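Local coordinates for protein 2-nitropropane dioxygenase (Streptomyces ansochromogenes, PDB 3BW2) that probably oxidises alkyl nitronates such as propionate 3-nitronate with molecular oxygen, using a bound flavin mononucleotide inside a TIM barrel, at residues V150-P155 with D167-Q172; R159-A164 with V207-V212; F240-E245 with R326-L331. One frame throughout, in Å; residues are numbered along the deposited sequence.

Contact 1. Residues V150-P155 with D167-Q172; sequences VTATTP and DAVIAQ. With FMN (flavin mononucleotide), chain B.
T151 and I170 face each other on neighbouring parallel strands, and their side chains cross obliquely on the face of the sheet that leads to the flavin mononucleotide. T151 OG1 stands anti to the carbonyl carbon (chi1 -71°), which lays it 3.6 Å from I170 CB and leaves the methyl CG2 turned toward Q172, T151 CG2 to Q172 CB being 3.8 Å. On the other face A152 and V169 meet, A152 CB to V169 CG2 at 3.6 Å, under helix 155-163, whose V161 touches V169.

The backbones between them are bonded as in a parallel sheet. I170 N donates to V150 O at 2.8 Å, A152 N to I170 O, and Q172 N to A152 O; the bond from V150 N to A168 O is weak. The strands belong to a beta-alpha-beta crossover of the TIM barrel, the chain returning through helix 155-163, at whose start T154 OG1 caps E157 N.

Q172 ends the strand at the cofactor. Its CG is anti to the backbone N (chi1 179°) and the chain stays extended to CD, carrying the amide out to the ribityl chain, where Q172 NE2 gives a hydrogen bond of 3.0 Å to O3' of the flavin mononucleotide. The same NE2 bonds to H179 O, while OE1 accepts from G181 N and has the T153 methyl beside it, Q172 OE1 to T153 CG2 3.7 Å. With donor and acceptor ends both engaged, the amide is fixed in its rotation, and its N-H groups, not its oxygen, are offered to the ribityl hydroxyl and the H179 carbonyl.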
ATOM      1  N   VAL A 150      -4.109 -19.923   3.065  1.00 17.33           N
ATOM      2  CA  VAL A 150      -2.687 -19.623   3.180  1.00 14.98           C
ATOM      3  C   VAL A 150      -2.424 -18.183   2.750  1.00 16.28           C
ATOM      4  O   VAL A 150      -2.963 -17.717   1.744  1.00 16.66           O
ATOM      5  CB  VAL A 150      -1.829 -20.549   2.287  1.00 15.64           C
ATOM      6  CG1 VAL A 150      -0.354 -20.213   2.465  1.00 16.31           C
ATOM      7  CG2 VAL A 150      -2.087 -22.014   2.634  1.00 16.27           C
ATOM      8  N   THR A 151      -1.594 -17.472   3.506  1.00 16.25           N
ATOM      9  CA  THR A 151      -1.271 -16.091   3.160  1.00 16.77           C
ATOM     10  C   THR A 151      -0.208 -16.000   2.061  1.00 17.23           C
ATOM     11  O   THR A 151       0.721 -16.811   2.004  1.00 18.02           O
ATOM     12  CB  THR A 151      -0.754 -15.306   4.392  1.00 16.37           C
ATOM     13  OG1 THR A 151      -1.837 -15.073   5.299  1.00 17.57           O
ATOM     14  CG2 THR A 151      -0.146 -13.960   3.968  1.00 15.18           C
ATOM     15  N   ALA A 152      -0.361 -15.002   1.195  1.00 16.95           N
ATOM     16  CA  ALA A 152       0.579 -14.732   0.113  1.00 15.72           C
ATOM     17  C   ALA A 152       0.711 -13.214   0.055  1.00 15.82           C
ATOM     18  O   ALA A 152      -0.265 -12.504   0.289  1.00 15.68           O
ATOM     19  CB  ALA A 152       0.040 -15.264  -1.212  1.00 12.49           C
ATOM     20  N   THR A 153       1.905 -12.712  -0.246  1.00 15.98           N
ATOM     21  CA  THR A 153       2.109 -11.268  -0.311  1.00 16.51           C
ATOM     22  C   THR A 153       2.438 -10.783  -1.728  1.00 17.12           C
ATOM     23  O   THR A 153       2.573  -9.580  -1.965  1.00 15.55           O
ATOM     24  CB  THR A 153       3.231 -10.818   0.656  1.00 15.11           C
ATOM     25  OG1 THR A 153       4.478 -11.391   0.252  1.00 15.20           O
ATOM     26  CG2 THR A 153       2.913 -11.269   2.087  1.00 14.73           C
ATOM     27  N   THR A 154       2.557 -11.733  -2.655  1.00 17.27           N
ATOM     28  CA  THR A 154       2.860 -11.446  -4.058  1.00 16.72           C
ATOM     29  C   THR A 154       2.076 -12.414  -4.935  1.00 17.84           C
ATOM     30  O   THR A 154       1.593 -13.449  -4.462  1.00 17.96           O
ATOM     31  CB  THR A 154       4.352 -11.675  -4.393  1.00 17.20           C
ATOM     32  OG1 THR A 154       4.663 -13.066  -4.218  1.00 18.77           O
ATOM     33  CG2 THR A 154       5.249 -10.841  -3.497  1.00 14.18           C
ATOM     34  N   PRO A 155       1.931 -12.093  -6.227  1.00 18.12           N
ATOM     35  CA  PRO A 155       1.187 -13.032  -7.067  1.00 19.26           C
ATOM     36  C   PRO A 155       1.937 -14.362  -7.194  1.00 18.26           C
ATOM     37  O   PRO A 155       1.323 -15.415  -7.370  1.00 19.58           O
ATOM     38  CB  PRO A 155       1.036 -12.275  -8.395  1.00 18.34           C
ATOM     39  CG  PRO A 155       2.157 -11.276  -8.376  1.00 18.43           C
ATOM     40  CD  PRO A 155       2.214 -10.838  -6.944  1.00 18.62           C
ATOM     41  N   ASP A 167      -7.640 -24.175  -0.475  1.00 18.01           N
ATOM     42  CA  ASP A 167      -8.974 -23.725  -0.883  1.00 18.66           C
ATOM     43  C   ASP A 167      -9.059 -22.231  -1.190  1.00 18.86           C
ATOM     44  O   ASP A 167      -9.868 -21.804  -2.006  1.00 18.71           O
ATOM     45  CB  ASP A 167     -10.001 -24.066   0.198  1.00 17.06           C
ATOM     46  CG  ASP A 167     -10.177 -25.559   0.382  1.00 19.27           C
ATOM     47  OD1 ASP A 167     -10.749 -26.201  -0.521  1.00 20.46           O
ATOM     48  OD2 ASP A 167      -9.734 -26.093   1.419  1.00 16.93           O
ATOM     49  N   ALA A 168      -8.232 -21.433  -0.527  1.00 18.12           N
ATOM     50  CA  ALA A 168      -8.258 -19.994  -0.747  1.00 17.80           C
ATOM     51  C   ALA A 168      -6.946 -19.384  -0.309  1.00 18.85           C
ATOM     52  O   ALA A 168      -6.230 -19.949   0.516  1.00 16.46           O
ATOM     53  CB  ALA A 168      -9.402 -19.363   0.033  1.00 16.10           C
ATOM     54  N   VAL A 169      -6.633 -18.226  -0.875  1.00 18.77           N
ATOM     55  CA  VAL A 169      -5.405 -17.536  -0.534  1.00 17.89           C
ATOM     56  C   VAL A 169      -5.753 -16.223   0.147  1.00 18.65           C
ATOM     57  O   VAL A 169      -6.719 -15.553  -0.228  1.00 19.92           O
ATOM     58  CB  VAL A 169      -4.557 -17.248  -1.801  1.00 17.75           C
ATOM     59  CG1 VAL A 169      -5.379 -16.463  -2.818  1.00 16.94           C
ATOM     60  CG2 VAL A 169      -3.292 -16.472  -1.422  1.00 14.45           C
ATOM     61  N   ILE A 170      -4.981 -15.873   1.167  1.00 19.54           N
ATOM     62  CA  ILE A 170      -5.187 -14.614   1.868  1.00 17.05           C
ATOM     63  C   ILE A 170      -4.180 -13.627   1.289  1.00 17.49           C
ATOM     64  O   ILE A 170      -2.981 -13.763   1.508  1.00 16.43           O
ATOM     65  CB  ILE A 170      -4.913 -14.748   3.374  1.00 17.07           C
ATOM     66  CG1 ILE A 170      -5.851 -15.797   3.988  1.00 18.13           C
ATOM     67  CG2 ILE A 170      -5.097 -13.394   4.051  1.00 17.22           C
ATOM     68  CD1 ILE A 170      -5.465 -16.213   5.400  1.00 14.82           C
ATOM     69  N   ALA A 171      -4.663 -12.647   0.534  1.00 17.46           N
ATOM     70  CA  ALA A 171      -3.780 -11.643  -0.053  1.00 16.53           C
ATOM     71  C   ALA A 171      -3.569 -10.564   0.997  1.00 15.66           C
ATOM     72  O   ALA A 171      -4.434  -9.715   1.215  1.00 14.79           O
ATOM     73  CB  ALA A 171      -4.412 -11.049  -1.320  1.00 15.46           C
ATOM     74  N   GLN A 172      -2.419 -10.616   1.656  1.00 16.59           N
ATOM     75  CA  GLN A 172      -2.092  -9.659   2.702  1.00 17.37           C
ATOM     76  C   GLN A 172      -1.228  -8.527   2.154  1.00 17.02           C
ATOM     77  O   GLN A 172      -0.086  -8.746   1.748  1.00 17.44           O
ATOM     78  CB  GLN A 172      -1.362 -10.368   3.844  1.00 15.28           C
ATOM     79  CG  GLN A 172      -0.939  -9.450   4.983  1.00 15.71           C
ATOM     80  CD  GLN A 172       0.151 -10.069   5.827  1.00 17.78           C
ATOM     81  OE1 GLN A 172       1.143 -10.575   5.294  1.00 16.79           O
ATOM     82  NE2 GLN A 172      -0.016 -10.028   7.151  1.00 16.18           N
TER
HETATM   83  N1  FMN B 370      -1.601 -13.505  11.100  1.00 17.88           N
HETATM   84  C2  FMN B 370      -1.441 -14.894  11.241  1.00 19.62           C
HETATM   85  O2  FMN B 370      -1.591 -15.632  10.270  1.00 18.13           O
HETATM   86  N3  FMN B 370      -1.124 -15.447  12.470  1.00 18.73           N
HETATM   87  C4  FMN B 370      -0.955 -14.683  13.613  1.00 20.36           C
HETATM   88  O4  FMN B 370      -0.677 -15.228  14.697  1.00 18.98           O
HETATM   89  C4A FMN B 370      -1.127 -13.277  13.498  1.00 20.06           C
HETATM   90  N5  FMN B 370      -0.998 -12.450  14.611  1.00 20.55           N
HETATM   91  C5A FMN B 370      -1.192 -11.069  14.528  1.00 18.64           C
HETATM   92  C6  FMN B 370      -1.074 -10.272  15.696  1.00 18.27           C
HETATM   93  C7  FMN B 370      -1.269  -8.847  15.677  1.00 18.33           C
HETATM   94  C7M FMN B 370      -1.891  -8.294  16.981  1.00 16.34           C
HETATM   95  C8  FMN B 370      -1.635  -8.295  14.394  1.00 17.52           C
HETATM   96  C8M FMN B 370      -2.526  -7.063  14.242  1.00 14.91           C
HETATM   97  C9  FMN B 370      -1.733  -9.081  13.201  1.00 17.29           C
HETATM   98  C9A FMN B 370      -1.517 -10.478  13.265  1.00 18.30           C
HETATM   99  N10 FMN B 370      -1.627 -11.306  12.116  1.00 19.13           N
HETATM  100  C10 FMN B 370      -1.448 -12.702  12.222  1.00 18.69           C
HETATM  101  C1' FMN B 370      -1.785 -10.691  10.723  1.00 15.89           C
HETATM  102  C2' FMN B 370      -3.285 -10.781  10.342  1.00 14.30           C
HETATM  103  O2' FMN B 370      -3.547 -12.077   9.827  1.00 14.05           O
HETATM  104  C3' FMN B 370      -3.685  -9.762   9.220  1.00 14.69           C
HETATM  105  O3' FMN B 370      -2.840 -10.041   8.104  1.00 15.38           O
HETATM  106  C4' FMN B 370      -3.510  -8.285   9.607  1.00 13.56           C
HETATM  107  O4' FMN B 370      -4.076  -8.104  10.905  1.00 13.23           O
HETATM  108  C5' FMN B 370      -4.228  -7.357   8.583  1.00 13.81           C
HETATM  109  O5' FMN B 370      -4.083  -5.949   8.925  1.00 11.87           O
HETATM  110  P   FMN B 370      -5.042  -5.062   9.909  1.00 17.32           P
HETATM  111  O1P FMN B 370      -6.182  -5.893   9.428  1.00 17.59           O
HETATM  112  O2P FMN B 370      -4.428  -3.937   9.095  1.00 15.43           O
HETATM  113  O3P FMN B 370      -4.203  -5.651  11.028  1.00 16.02           O

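Contact 2. Residues R159-A164 with V207-V212; sequences RAVEAA and VDIPVV
E162 reaches from helix 155-163 to the loop that leads into strand 211-214 and takes hold of D208 N with its carboxylate. The bond, D208 N to E162 OE2, is 2.8 Å long and almost straight at 172°, and it arrives on the syn side of OE2, though 33° out of the carboxylate plane. An extended chain makes this reach possible: CG is anti to the backbone N (chi1 177°) and chi2 continues the line.

Packing is closest along the flank of that chain. E162 and V207 run alongside each other, pointing opposite ways, so that E162 OE1 comes within 3.5 Å of V207 CB while V207 CG1 lies 3.9 Å from E162 CB. The same methyl also approaches the helix backbone, V207 CG1 to R159 N at 3.8 Å. I209 adds its tip, I209 CD1 resting 4.0 Å from E162 CA.

In the barrel this is the seam between the helix 155-163 layer and the loop joining helix 196-206 to strand 211-214. V161 and I209 both touch V169 of strand 168-172, and R204 of helix 196-206 donates to I209 O.

Elsewhere the join is slacker. V161 CG1 and I209 CD1 approach no nearer than 4.3 Å. The side chain of R159, an exposed residue, sets out away from the loop, with its CG the part that comes near V207, although it also touches A206. D208, likewise exposed, has its OD2 4.3 Å from E162 OE2; two carboxylates this close would probably repel, and the backbone N-H of D208 may offset part of that cost at OE2.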
ATOM      1  N   ARG A 159       0.321 -18.022  -6.378  1.00 19.97           N
ATOM      2  CA  ARG A 159       0.314 -19.146  -7.311  1.00 22.63           C
ATOM      3  C   ARG A 159       0.799 -20.407  -6.587  1.00 21.52           C
ATOM      4  O   ARG A 159       0.316 -21.508  -6.852  1.00 20.77           O
ATOM      5  CB  ARG A 159       1.216 -18.855  -8.513  1.00 24.80           C
ATOM      6  CG  ARG A 159       0.641 -17.841  -9.493  1.00 29.34           C
ATOM      7  CD  ARG A 159       1.581 -17.634 -10.675  1.00 33.67           C
ATOM      8  NE  ARG A 159       0.995 -16.797 -11.721  1.00 38.55           N
ATOM      9  CZ  ARG A 159      -0.052 -17.147 -12.464  1.00 40.89           C
ATOM     10  NH1 ARG A 159      -0.636 -18.323 -12.281  1.00 42.91           N
ATOM     11  NH2 ARG A 159      -0.512 -16.323 -13.400  1.00 41.51           N
ATOM     12  N   ALA A 160       1.753 -20.229  -5.674  1.00 20.18           N
ATOM     13  CA  ALA A 160       2.298 -21.336  -4.891  1.00 19.66           C
ATOM     14  C   ALA A 160       1.219 -21.887  -3.964  1.00 18.13           C
ATOM     15  O   ALA A 160       1.125 -23.095  -3.751  1.00 18.63           O
ATOM     16  CB  ALA A 160       3.494 -20.860  -4.072  1.00 21.36           C
ATOM     17  N   VAL A 161       0.407 -20.994  -3.406  1.00 17.32           N
ATOM     18  CA  VAL A 161      -0.671 -21.407  -2.518  1.00 16.64           C
ATOM     19  C   VAL A 161      -1.671 -22.263  -3.301  1.00 17.09           C
ATOM     20  O   VAL A 161      -2.088 -23.329  -2.843  1.00 18.07           O
ATOM     21  CB  VAL A 161      -1.396 -20.175  -1.907  1.00 16.51           C
ATOM     22  CG1 VAL A 161      -2.685 -20.606  -1.216  1.00 14.00           C
ATOM     23  CG2 VAL A 161      -0.477 -19.485  -0.907  1.00 12.66           C
ATOM     24  N   GLU A 162      -2.042 -21.793  -4.486  1.00 17.27           N
ATOM     25  CA  GLU A 162      -2.979 -22.509  -5.341  1.00 18.94           C
ATOM     26  C   GLU A 162      -2.401 -23.854  -5.773  1.00 19.54           C
ATOM     27  O   GLU A 162      -3.086 -24.873  -5.720  1.00 21.32           O
ATOM     28  CB  GLU A 162      -3.311 -21.667  -6.579  1.00 19.72           C
ATOM     29  CG  GLU A 162      -4.230 -22.364  -7.576  1.00 19.60           C
ATOM     30  CD  GLU A 162      -4.619 -21.464  -8.736  1.00 21.93           C
ATOM     31  OE1 GLU A 162      -3.716 -20.926  -9.413  1.00 21.11           O
ATOM     32  OE2 GLU A 162      -5.832 -21.298  -8.969  1.00 21.25           O
ATOM     33  N   ALA A 163      -1.140 -23.857  -6.191  1.00 21.01           N
ATOM     34  CA  ALA A 163      -0.492 -25.093  -6.629  1.00 22.16           C
ATOM     35  C   ALA A 163      -0.468 -26.155  -5.529  1.00 24.02           C
ATOM     36  O   ALA A 163      -0.443 -27.355  -5.814  1.00 23.44           O
ATOM     37  CB  ALA A 163       0.927 -24.800  -7.095  1.00 23.31           C
ATOM     38  N   ALA A 164      -0.472 -25.714  -4.272  1.00 23.59           N
ATOM     39  CA  ALA A 164      -0.449 -26.636  -3.142  1.00 22.53           C
ATOM     40  C   ALA A 164      -1.818 -27.262  -2.915  1.00 22.42           C
ATOM     41  O   ALA A 164      -1.960 -28.179  -2.106  1.00 22.19           O
ATOM     42  CB  ALA A 164       0.006 -25.907  -1.881  1.00 23.41           C
ATOM     43  N   VAL A 207      -4.479 -16.419  -9.877  1.00 25.13           N
ATOM     44  CA  VAL A 207      -5.048 -17.692  -9.439  1.00 24.05           C
ATOM     45  C   VAL A 207      -6.555 -17.717  -9.663  1.00 25.16           C
ATOM     46  O   VAL A 207      -7.167 -16.678  -9.920  1.00 25.01           O
ATOM     47  CB  VAL A 207      -4.769 -17.952  -7.935  1.00 23.19           C
ATOM     48  CG1 VAL A 207      -3.271 -17.876  -7.662  1.00 20.81           C
ATOM     49  CG2 VAL A 207      -5.533 -16.954  -7.077  1.00 21.17           C
ATOM     50  N   ASP A 208      -7.150 -18.902  -9.559  1.00 24.21           N
ATOM     51  CA  ASP A 208      -8.587 -19.044  -9.755  1.00 26.78           C
ATOM     52  C   ASP A 208      -9.338 -19.354  -8.466  1.00 25.59           C
ATOM     53  O   ASP A 208     -10.565 -19.407  -8.463  1.00 27.36           O
ATOM     54  CB  ASP A 208      -8.888 -20.138 -10.788  1.00 29.64           C
ATOM     55  CG  ASP A 208      -8.294 -19.833 -12.145  1.00 33.54           C
ATOM     56  OD1 ASP A 208      -8.397 -18.669 -12.593  1.00 34.48           O
ATOM     57  OD2 ASP A 208      -7.735 -20.758 -12.770  1.00 36.26           O
ATOM     58  N   ILE A 209      -8.606 -19.562  -7.376  1.00 22.55           N
ATOM     59  CA  ILE A 209      -9.240 -19.857  -6.098  1.00 21.13           C
ATOM     60  C   ILE A 209      -9.674 -18.559  -5.415  1.00 20.89           C
ATOM     61  O   ILE A 209      -9.176 -17.483  -5.750  1.00 19.66           O
ATOM     62  CB  ILE A 209      -8.286 -20.632  -5.174  1.00 21.42           C
ATOM     63  CG1 ILE A 209      -6.970 -19.873  -5.018  1.00 21.69           C
ATOM     64  CG2 ILE A 209      -8.028 -22.022  -5.745  1.00 21.15           C
ATOM     65  CD1 ILE A 209      -6.071 -20.447  -3.934  1.00 23.12           C
ATOM     66  N   PRO A 210     -10.622 -18.645  -4.462  1.00 21.44           N
ATOM     67  CA  PRO A 210     -11.138 -17.484  -3.723  1.00 20.01           C
ATOM     68  C   PRO A 210     -10.027 -16.716  -3.019  1.00 20.01           C
ATOM     69  O   PRO A 210      -9.050 -17.308  -2.557  1.00 19.07           O
ATOM     70  CB  PRO A 210     -12.109 -18.112  -2.728  1.00 21.25           C
ATOM     71  CG  PRO A 210     -12.594 -19.326  -3.451  1.00 20.99           C
ATOM     72  CD  PRO A 210     -11.321 -19.874  -4.043  1.00 18.84           C
ATOM     73  N   VAL A 211     -10.187 -15.399  -2.928  1.00 18.75           N
ATOM     74  CA  VAL A 211      -9.190 -14.553  -2.287  1.00 16.92           C
ATOM     75  C   VAL A 211      -9.756 -13.801  -1.090  1.00 17.27           C
ATOM     76  O   VAL A 211     -10.832 -13.203  -1.170  1.00 17.60           O
ATOM     77  CB  VAL A 211      -8.624 -13.505  -3.275  1.00 18.02           C
ATOM     78  CG1 VAL A 211      -7.622 -12.595  -2.561  1.00 15.67           C
ATOM     79  CG2 VAL A 211      -7.976 -14.205  -4.464  1.00 19.15           C
ATOM     80  N   VAL A 212      -9.025 -13.838   0.019  1.00 16.68           N
ATOM     81  CA  VAL A 212      -9.416 -13.127   1.225  1.00 15.61           C
ATOM     82  C   VAL A 212      -8.437 -11.961   1.324  1.00 16.80           C
ATOM     83  O   VAL A 212      -7.231 -12.166   1.427  1.00 17.79           O
ATOM     84  CB  VAL A 212      -9.300 -14.028   2.474  1.00 15.08           C
ATOM     85  CG1 VAL A 212      -9.622 -13.231   3.732  1.00 12.36           C
ATOM     86  CG2 VAL A 212     -10.263 -15.210   2.344  1.00 15.54           C
TER

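Contact 3. Residues F240-E245 with R326-L331; sequences FLATDE and RMAREL
T243 and D244 are joined to L331 through a single carbonyl. L331 O accepts D244 N at 3.1 Å and is also approached by T243 CA in a C-H...O contact at 3.2 Å. A second such contact runs the other way, E330 CA lying 3.6 Å from A242 O. Here the chain running on from barrel strand 233-236 through helix 238-241 meets the loop between helices 296-311 and 333-350.

Apolar contact is small: A242 CB sits on A328 CB at 3.8 Å. The T243 methyl CG2 lies 3.5 Å from L331 O, with L331 CD1 farther off, while L336 of helix 333-350 touches both T243 and L331.

Within 240-245, T243 OG1 occupies the position between backbone N and carbonyl carbon (chi1 62°) and turns back to F240 O, T243 OG1 to F240 O being 2.7 Å; T243 N donates to the same oxygen. An alanine at T243 would probably leave F240 O with one donor fewer and open a small gap beside the L331 carbonyl.

Nearby, R329 pairs with E343 and E245 with A333 N. Segment 240-245, continuing from the short helix begun by flavin-binding T238, is therefore joined to 326-331 chiefly through backbone oxygens, with little dependence on side-chain charge.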
ATOM      1  N   PHE A 240     -10.190  -5.617  15.144  1.00 16.06           N
ATOM      2  CA  PHE A 240     -10.682  -6.441  16.251  1.00 18.70           C
ATOM      3  C   PHE A 240      -9.767  -6.411  17.476  1.00 18.70           C
ATOM      4  O   PHE A 240     -10.188  -6.751  18.581  1.00 17.53           O
ATOM      5  CB  PHE A 240     -10.880  -7.885  15.786  1.00 16.99           C
ATOM      6  CG  PHE A 240     -12.122  -8.083  14.970  1.00 19.42           C
ATOM      7  CD1 PHE A 240     -13.375  -8.055  15.576  1.00 19.42           C
ATOM      8  CD2 PHE A 240     -12.046  -8.250  13.592  1.00 19.21           C
ATOM      9  CE1 PHE A 240     -14.539  -8.189  14.823  1.00 19.02           C
ATOM     10  CE2 PHE A 240     -13.203  -8.384  12.827  1.00 20.25           C
ATOM     11  CZ  PHE A 240     -14.456  -8.352  13.449  1.00 19.75           C
ATOM     12  N   LEU A 241      -8.521  -5.997  17.273  1.00 19.51           N
ATOM     13  CA  LEU A 241      -7.537  -5.916  18.356  1.00 21.41           C
ATOM     14  C   LEU A 241      -8.031  -4.957  19.430  1.00 20.03           C
ATOM     15  O   LEU A 241      -7.781  -5.144  20.623  1.00 17.47           O
ATOM     16  CB  LEU A 241      -6.199  -5.414  17.796  1.00 22.01           C
ATOM     17  CG  LEU A 241      -4.974  -5.304  18.707  1.00 24.38           C
ATOM     18  CD1 LEU A 241      -4.599  -6.670  19.239  1.00 24.44           C
ATOM     19  CD2 LEU A 241      -3.809  -4.739  17.910  1.00 26.08           C
ATOM     20  N   ALA A 242      -8.756  -3.940  18.983  1.00 21.28           N
ATOM     21  CA  ALA A 242      -9.286  -2.898  19.854  1.00 22.74           C
ATOM     22  C   ALA A 242     -10.607  -3.217  20.564  1.00 22.54           C
ATOM     23  O   ALA A 242     -11.038  -2.447  21.426  1.00 23.23           O
ATOM     24  CB  ALA A 242      -9.441  -1.605  19.046  1.00 24.23           C
ATOM     25  N   THR A 243     -11.247  -4.331  20.211  1.00 21.14           N
ATOM     26  CA  THR A 243     -12.526  -4.690  20.826  1.00 19.02           C
ATOM     27  C   THR A 243     -12.370  -5.221  22.247  1.00 18.62           C
ATOM     28  O   THR A 243     -11.286  -5.641  22.655  1.00 18.98           O
ATOM     29  CB  THR A 243     -13.307  -5.731  19.965  1.00 18.69           C
ATOM     30  OG1 THR A 243     -12.562  -6.950  19.863  1.00 17.10           O
ATOM     31  CG2 THR A 243     -13.558  -5.188  18.571  1.00 17.03           C
ATOM     32  N   ASP A 244     -13.463  -5.204  23.003  1.00 18.58           N
ATOM     33  CA  ASP A 244     -13.430  -5.658  24.388  1.00 20.16           C
ATOM     34  C   ASP A 244     -13.004  -7.111  24.572  1.00 20.06           C
ATOM     35  O   ASP A 244     -12.261  -7.413  25.499  1.00 21.42           O
ATOM     36  CB  ASP A 244     -14.790  -5.421  25.055  1.00 20.50           C
ATOM     37  CG  ASP A 244     -15.154  -3.944  25.121  1.00 22.03           C
ATOM     38  OD1 ASP A 244     -14.224  -3.113  25.126  1.00 23.34           O
ATOM     39  OD2 ASP A 244     -16.357  -3.607  25.182  1.00 20.32           O
ATOM     40  N   GLU A 245     -13.456  -8.004  23.692  1.00 19.71           N
ATOM     41  CA  GLU A 245     -13.100  -9.423  23.797  1.00 19.97           C
ATOM     42  C   GLU A 245     -11.631  -9.693  23.491  1.00 19.81           C
ATOM     43  O   GLU A 245     -11.104 -10.751  23.850  1.00 18.83           O
ATOM     44  CB  GLU A 245     -13.966 -10.285  22.864  1.00 18.85           C
ATOM     45  CG  GLU A 245     -15.431 -10.382  23.270  1.00 21.70           C
ATOM     46  CD  GLU A 245     -16.250  -9.180  22.841  1.00 23.10           C
ATOM     47  OE1 GLU A 245     -15.668  -8.198  22.324  1.00 18.97           O
ATOM     48  OE2 GLU A 245     -17.486  -9.222  23.025  1.00 24.47           O
ATOM     49  N   ARG A 326      -5.439   4.192  13.573  1.00 19.53           N
ATOM     50  CA  ARG A 326      -6.098   5.374  14.122  1.00 22.46           C
ATOM     51  C   ARG A 326      -7.622   5.328  14.012  1.00 24.11           C
ATOM     52  O   ARG A 326      -8.322   6.077  14.704  1.00 23.73           O
ATOM     53  CB  ARG A 326      -5.533   6.641  13.458  1.00 25.29           C
ATOM     54  CG  ARG A 326      -4.145   7.015  13.988  1.00 30.41           C
ATOM     55  CD  ARG A 326      -3.266   7.732  12.964  1.00 37.27           C
ATOM     56  NE  ARG A 326      -3.815   9.012  12.529  1.00 41.95           N
ATOM     57  CZ  ARG A 326      -3.172   9.880  11.751  1.00 43.62           C
ATOM     58  NH1 ARG A 326      -1.948   9.614  11.315  1.00 44.72           N
ATOM     59  NH2 ARG A 326      -3.760  11.014  11.397  1.00 45.42           N
ATOM     60  N   MET A 327      -8.136   4.435  13.165  1.00 22.10           N
ATOM     61  CA  MET A 327      -9.582   4.290  12.984  1.00 22.47           C
ATOM     62  C   MET A 327     -10.159   3.180  13.867  1.00 21.86           C
ATOM     63  O   MET A 327     -11.321   2.797  13.720  1.00 20.96           O
ATOM     64  CB  MET A 327      -9.907   3.976  11.520  1.00 24.35           C
ATOM     65  CG  MET A 327      -9.302   4.941  10.514  1.00 28.70           C
ATOM     66  SD  MET A 327      -9.675   4.504   8.785  1.00 32.86           S
ATOM     67  CE  MET A 327     -11.208   5.369   8.568  1.00 32.62           C
ATOM     68  N   ALA A 328      -9.348   2.659  14.782  1.00 22.42           N
ATOM     69  CA  ALA A 328      -9.800   1.590  15.667  1.00 22.65           C
ATOM     70  C   ALA A 328     -10.968   2.041  16.539  1.00 25.05           C
ATOM     71  O   ALA A 328     -11.005   3.179  17.008  1.00 24.24           O
ATOM     72  CB  ALA A 328      -8.650   1.114  16.540  1.00 23.40           C
ATOM     73  N   ARG A 329     -11.922   1.141  16.752  1.00 23.92           N
ATOM     74  CA  ARG A 329     -13.091   1.446  17.568  1.00 26.48           C
ATOM     75  C   ARG A 329     -13.183   0.475  18.750  1.00 26.24           C
ATOM     76  O   ARG A 329     -13.074  -0.736  18.578  1.00 24.70           O
ATOM     77  CB  ARG A 329     -14.352   1.391  16.694  1.00 27.44           C
ATOM     78  CG  ARG A 329     -14.399   2.511  15.655  1.00 27.08           C
ATOM     79  CD  ARG A 329     -15.644   2.477  14.771  1.00 30.32           C
ATOM     80  NE  ARG A 329     -15.529   1.518  13.675  1.00 29.37           N
ATOM     81  CZ  ARG A 329     -16.343   1.491  12.623  1.00 30.43           C
ATOM     82  NH1 ARG A 329     -17.331   2.376  12.529  1.00 31.51           N
ATOM     83  NH2 ARG A 329     -16.161   0.595  11.656  1.00 24.02           N
ATOM     84  N   GLU A 330     -13.365   1.022  19.950  1.00 26.43           N
ATOM     85  CA  GLU A 330     -13.441   0.218  21.167  1.00 28.21           C
ATOM     86  C   GLU A 330     -14.867  -0.112  21.586  1.00 28.25           C
ATOM     87  O   GLU A 330     -15.565   0.719  22.163  1.00 28.01           O
ATOM     88  CB  GLU A 330     -12.742   0.941  22.319  1.00 31.11           C
ATOM     89  CG  GLU A 330     -11.285   1.282  22.060  1.00 35.31           C
ATOM     90  CD  GLU A 330     -10.693   2.145  23.161  1.00 39.95           C
ATOM     91  OE1 GLU A 330     -11.235   3.244  23.413  1.00 41.92           O
ATOM     92  OE2 GLU A 330      -9.689   1.728  23.775  1.00 41.52           O
ATOM     93  N   LEU A 331     -15.286  -1.338  21.307  1.00 27.30           N
ATOM     94  CA  LEU A 331     -16.622  -1.800  21.651  1.00 25.60           C
ATOM     95  C   LEU A 331     -16.619  -3.313  21.530  1.00 23.32           C
ATOM     96  O   LEU A 331     -15.615  -3.890  21.122  1.00 21.53           O
ATOM     97  CB  LEU A 331     -17.650  -1.188  20.693  1.00 28.59           C
ATOM     98  CG  LEU A 331     -17.262  -1.042  19.219  1.00 29.69           C
ATOM     99  CD1 LEU A 331     -16.819  -2.363  18.646  1.00 32.70           C
ATOM    100  CD2 LEU A 331     -18.452  -0.505  18.446  1.00 33.16           C
TER

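Contacts 1 and 2 are built on one sheet, their centres 7 Å apart. Strand 168-172 pairs with 147-152 on one edge and with 211-214 on the other, where A171 N lies 2.8 Å from V212 O and V169 O lies 2.9 Å from V212 N. Helix 155-163, which links the strands of contact 1, supplies one segment of contact 2. Contact 1 reaches the flavin mononucleotide directly, whereas V161 of contact 2 is about 12 Å from it between side chain and cofactor. Contact 3 sits across the chain's centre, 25 Å from contact 1 by centres; its segment 240-245 also carries L241, which touches the cofactor, though the side chain of A328 is about 10 Å from it.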